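Local coordinates for protein Glucanase/chitosanase (Paenibacillus fukuinensis, PDB 4ZY9) that binds chitosan through this CBM32 carbohydrate-binding module, a beta-sandwich domain of a larger enzyme that likely hydrolyses chitosan and glucans, at residues V52-V63 with D104-V115. The protein carries 1 engineered substitution. Sequence-based numbering, arbitrary orientation.
Sequences VNLGSSQTVNRV and DITFTARTAKYV
Arg62 and Asp104 form a side-on salt bridge across two antiparallel strands of the CBM32 beta-sandwich. Arg62 NE meets the syn lone pair of Asp104 OD1 at 2.8 Å, in the guanidinium plane and nearly straight at 172°. Arg62 NH2 reaches Asp104 OD2 at 2.9 Å, a more tilted bond. The two flat groups are nearly coplanar, 21° apart. The Arg62 chain runs extended from CG to NE, with CG anti to the backbone N (chi1 166°), which carries it past Thr106 OG1 to the carboxylate. With an alanine here, the Asp104 carboxylate is likely to lose its charged mate and be freer to turn. Tyr136 adds a cation-pi contact to Arg62.

Between the hydrogen-bonded pairs Val60 with Arg110 and Val63 with Ile105 the register shifts by two, a beta bulge. On the strand's other edge Asn61 and Arg62 both face Tyr136, a classic bulge with strand 129-136. Phe107 N bonds Asn61 O, and the Phe107 ring lays one face over Asn61 C, 3.6 Å above the ring plane. On the inward face Val63 CG2, in one conformer, packs on Val115 CG1, and Phe133 touches both valines.

The two chains pass the sheet corner in opposite directions, 52-63 at Gly55 and Ser56, 104-115 at Lys113; in the other sheet Val52 pairs with Val115. There Asn53 and Tyr114 lie side by side, with Asn53 CG 3.5 Å from Tyr114 CE1. Asn53 OD1 closes an Asx turn onto Gly55 N. Lys113 NZ bonds Ser83 O and gives a further bond, 2.8 Å, to a water that Asn53 ND2 also donates to.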
loop_
_atom_site.group_PDB
_atom_site.type_symbol
_atom_site.label_atom_id
_atom_site.label_comp_id
_atom_site.label_asym_id
_atom_site.label_seq_id
_atom_site.Cartn_x
_atom_site.Cartn_y
_atom_site.Cartn_z
ATOM N N VAL A 52 -4.502 2.581 -3.353
ATOM C CA VAL A 52 -5.937 2.310 -3.356
ATOM C C VAL A 52 -6.697 3.582 -3.517
ATOM O O VAL A 52 -6.356 4.595 -2.951
ATOM C CB VAL A 52 -6.369 1.503 -2.122
ATOM C CG1 VAL A 52 -6.112 2.215 -0.837
ATOM C CG2 VAL A 52 -7.782 1.017 -2.256
ATOM N N ASN A 53 -7.808 3.502 -4.313
ATOM C CA ASN A 53 -8.796 4.567 -4.464
ATOM C C ASN A 53 -9.892 4.277 -3.507
ATOM O O ASN A 53 -10.654 3.287 -3.721
ATOM C CB ASN A 53 -9.249 4.554 -5.935
ATOM C CG ASN A 53 -10.279 5.634 -6.220
ATOM O OD1 ASN A 53 -10.882 6.179 -5.340
ATOM N ND2 ASN A 53 -10.519 5.887 -7.503
ATOM N N LEU A 54 -10.018 5.022 -2.454
ATOM C CA LEU A 54 -11.090 4.822 -1.489
ATOM C C LEU A 54 -12.502 5.130 -1.986
ATOM O O LEU A 54 -13.493 4.830 -1.294
ATOM C CB LEU A 54 -10.763 5.591 -0.202
ATOM C CG LEU A 54 -9.456 5.331 0.485
ATOM C CD1 LEU A 54 -9.298 6.224 1.622
ATOM C CD2 LEU A 54 -9.349 3.856 0.876
ATOM N N GLY A 55 -12.588 5.695 -3.172
ATOM C CA GLY A 55 -13.905 5.923 -3.839
ATOM C C GLY A 55 -14.334 7.369 -3.704
ATOM O O GLY A 55 -15.081 7.883 -4.527
ATOM N N SER A 56 -13.891 8.038 -2.676
ATOM C CA SER A 56 -14.306 9.393 -2.258
ATOM C C SER A 56 -13.288 9.874 -1.268
ATOM O O SER A 56 -12.455 9.018 -0.792
ATOM C CB SER A 56 -15.705 9.395 -1.654
ATOM O OG SER A 56 -15.786 8.653 -0.447
ATOM N N SER A 57 -13.319 11.142 -0.966
ATOM C CA SER A 57 -12.481 11.665 0.121
ATOM C C SER A 57 -12.877 11.097 1.478
ATOM O O SER A 57 -14.051 11.255 1.877
ATOM C CB SER A 57 -12.539 13.162 0.115
ATOM O OG SER A 57 -11.981 13.666 -1.070
ATOM N N GLN A 58 -11.930 10.563 2.268
ATOM C CA GLN A 58 -12.269 10.015 3.557
ATOM C C GLN A 58 -11.230 10.425 4.579
ATOM O O GLN A 58 -10.124 10.703 4.224
ATOM C CB GLN A 58 -12.355 8.519 3.442
ATOM C CG GLN A 58 -13.565 8.104 2.641
ATOM C CD GLN A 58 -14.111 6.884 3.261
ATOM O OE1 GLN A 58 -13.778 5.807 2.835
ATOM N NE2 GLN A 58 -14.816 7.026 4.373
ATOM N N THR A 59 -11.610 10.426 5.873
ATOM C CA THR A 59 -10.692 10.623 6.908
ATOM C C THR A 59 -9.853 9.362 7.067
ATOM O O THR A 59 -10.460 8.293 7.220
ATOM C CB THR A 59 -11.495 10.952 8.194
ATOM O OG1 THR A 59 -12.125 12.205 7.972
ATOM C CG2 THR A 59 -10.509 11.145 9.285
ATOM N N VAL A 60 -8.586 9.491 7.116
ATOM C CA VAL A 60 -7.702 8.373 7.314
ATOM C C VAL A 60 -6.636 8.713 8.334
ATOM O O VAL A 60 -6.068 9.862 8.382
ATOM C CB VAL A 60 -7.052 7.879 6.033
ATOM C CG1 VAL A 60 -7.963 7.675 4.896
ATOM C CG2 VAL A 60 -6.119 8.875 5.595
ATOM N N ASN A 61 -6.319 7.747 9.245
ATOM C CA ASN A 61 -5.281 7.929 10.212
ATOM C C ASN A 61 -4.420 6.728 10.426
ATOM O O ASN A 61 -3.547 6.725 11.312
ATOM C CB ASN A 61 -5.865 8.435 11.506
ATOM C CG ASN A 61 -6.682 7.375 12.203
ATOM O OD1 ASN A 61 -6.894 6.286 11.781
ATOM N ND2 ASN A 61 -7.191 7.759 13.406
ATOM N N ARG A 62 -4.623 5.608 9.687
ATOM C CA ARG A 62 -3.895 4.381 9.998
ATOM C C ARG A 62 -3.802 3.498 8.747
ATOM O O ARG A 62 -4.792 3.414 7.995
ATOM C CB ARG A 62 -4.531 3.664 11.164
ATOM C CG ARG A 62 -4.117 2.285 11.372
ATOM C CD ARG A 62 -4.883 1.500 12.485
ATOM N NE ARG A 62 -4.517 0.106 12.591
ATOM C CZ ARG A 62 -5.408 -0.870 12.757
ATOM N NH1 ARG A 62 -6.678 -0.649 12.981
ATOM N NH2 ARG A 62 -4.959 -2.143 12.774
ATOM N N VAL A 63 -2.671 2.856 8.571
ATOM C CA VAL A 63 -2.510 1.863 7.509
ATOM C C VAL A 63 -1.891 0.643 8.107
ATOM O O VAL A 63 -0.921 0.718 8.915
ATOM C CB VAL A 63 -1.546 2.366 6.406
ATOM C CG1 VAL A 63 -1.127 1.286 5.428
ATOM C CG2 VAL A 63 -2.208 3.443 5.594
ATOM N N ASP A 104 2.066 -1.758 11.100
ATOM C CA ASP A 104 0.775 -1.091 11.405
ATOM C C ASP A 104 1.117 0.311 11.862
ATOM O O ASP A 104 1.883 0.413 12.905
ATOM C CB ASP A 104 0.005 -1.946 12.400
ATOM C CG ASP A 104 -1.416 -1.537 12.575
ATOM O OD1 ASP A 104 -1.801 -0.423 12.262
ATOM O OD2 ASP A 104 -2.124 -2.296 13.189
ATOM N N ILE A 105 0.693 1.330 11.170
ATOM C CA ILE A 105 1.131 2.695 11.317
ATOM C C ILE A 105 -0.006 3.608 11.498
ATOM O O ILE A 105 -0.942 3.593 10.725
ATOM C CB ILE A 105 1.933 3.161 10.065
ATOM C CG1 ILE A 105 3.064 2.185 9.700
ATOM C CG2 ILE A 105 2.407 4.596 10.201
ATOM C CD1 ILE A 105 3.081 1.767 8.256
ATOM N N THR A 106 0.043 4.438 12.567
ATOM C CA THR A 106 -0.954 5.453 12.847
ATOM C C THR A 106 -0.332 6.880 12.690
ATOM O O THR A 106 0.857 7.035 13.067
ATOM C CB THR A 106 -1.545 5.199 14.249
ATOM O OG1 THR A 106 -2.366 4.031 14.195
ATOM C CG2 THR A 106 -2.462 6.319 14.647
ATOM N N PHE A 107 -1.063 7.775 12.149
ATOM C CA PHE A 107 -0.596 9.139 11.861
ATOM C C PHE A 107 -1.696 10.131 12.163
ATOM O O PHE A 107 -2.832 9.765 12.356
ATOM C CB PHE A 107 -0.040 9.268 10.434
ATOM C CG PHE A 107 -0.856 8.583 9.365
ATOM C CD1 PHE A 107 -0.661 7.297 9.051
ATOM C CD2 PHE A 107 -1.851 9.280 8.798
ATOM C CE1 PHE A 107 -1.443 6.730 8.072
ATOM C CE2 PHE A 107 -2.636 8.700 7.815
ATOM C CZ PHE A 107 -2.449 7.394 7.519
ATOM N N THR A 108 -1.369 11.404 12.215
ATOM C CA THR A 108 -2.382 12.412 12.434
ATOM C C THR A 108 -3.374 12.418 11.302
ATOM O O THR A 108 -2.965 12.277 10.080
ATOM C CB THR A 108 -1.792 13.810 12.603
ATOM O OG1 THR A 108 -0.916 14.119 11.595
ATOM C CG2 THR A 108 -1.090 13.870 14.024
ATOM N N ALA A 109 -4.612 12.596 11.558
ATOM C CA ALA A 109 -5.617 12.344 10.550
ATOM C C ALA A 109 -5.527 13.279 9.340
ATOM O O ALA A 109 -5.175 14.506 9.410
ATOM C CB ALA A 109 -6.990 12.573 11.113
ATOM N N ARG A 110 -5.777 12.720 8.188
ATOM C CA ARG A 110 -5.784 13.436 6.879
ATOM C C ARG A 110 -7.024 13.091 6.156
ATOM O O ARG A 110 -7.702 12.083 6.450
ATOM C CB ARG A 110 -4.509 13.048 6.141
ATOM C CG ARG A 110 -3.416 14.036 6.558
ATOM C CD ARG A 110 -2.184 13.800 5.862
ATOM N NE ARG A 110 -1.073 14.318 6.637
ATOM C CZ ARG A 110 -0.511 15.481 6.458
ATOM N NH1 ARG A 110 -0.880 16.229 5.448
ATOM N NH2 ARG A 110 0.474 15.865 7.266
ATOM N N THR A 111 -7.406 13.902 5.171
ATOM C CA THR A 111 -8.470 13.542 4.244
ATOM C C THR A 111 -7.775 13.064 2.953
ATOM O O THR A 111 -6.884 13.730 2.424
ATOM C CB THR A 111 -9.388 14.703 3.854
ATOM O OG1 THR A 111 -9.916 15.198 5.107
ATOM C CG2 THR A 111 -10.382 14.274 2.865
ATOM N N ALA A 112 -8.144 11.867 2.530
ATOM C CA ALA A 112 -7.526 11.270 1.314
ATOM C C ALA A 112 -8.538 10.499 0.535
ATOM O O ALA A 112 -9.433 9.878 1.082
ATOM C CB ALA A 112 -6.394 10.317 1.746
ATOM N N LYS A 113 -8.384 10.578 -0.772
ATOM C CA LYS A 113 -9.050 9.675 -1.696
ATOM C C LYS A 113 -8.127 8.525 -2.046
ATOM O O LYS A 113 -8.619 7.406 -2.367
ATOM C CB LYS A 113 -9.510 10.415 -2.943
ATOM C CG LYS A 113 -10.268 9.540 -3.917
ATOM C CD LYS A 113 -10.818 10.312 -5.088
ATOM C CE LYS A 113 -11.467 9.394 -6.077
ATOM N NZ LYS A 113 -11.972 10.110 -7.276
ATOM N N TYR A 114 -6.840 8.720 -2.045
ATOM C CA TYR A 114 -5.863 7.700 -2.401
ATOM C C TYR A 114 -4.813 7.499 -1.346
ATOM O O TYR A 114 -4.350 8.509 -0.773
ATOM C CB TYR A 114 -5.167 8.019 -3.735
ATOM C CG TYR A 114 -6.063 8.334 -4.884
ATOM C CD1 TYR A 114 -6.617 7.356 -5.677
ATOM C CD2 TYR A 114 -6.446 9.647 -5.143
ATOM C CE1 TYR A 114 -7.442 7.638 -6.778
ATOM C CE2 TYR A 114 -7.318 9.956 -6.242
ATOM C CZ TYR A 114 -7.729 8.954 -7.014
ATOM O OH TYR A 114 -8.624 9.262 -8.056
ATOM N N VAL A 115 -4.418 6.260 -1.098
ATOM C CA VAL A 115 -3.416 5.968 -0.079
ATOM C C VAL A 115 -2.382 5.038 -0.732
ATOM O O VAL A 115 -2.815 4.019 -1.346
ATOM C CB VAL A 115 -4.052 5.311 1.164
ATOM C CG1 VAL A 115 -2.967 5.035 2.211
ATOM C CG2 VAL A 115 -5.128 6.189 1.698
HETATM O O HOH W 1 -12.582 7.728 -8.602
HETATM O O HOH W 2 -12.291 13.780 5.724
#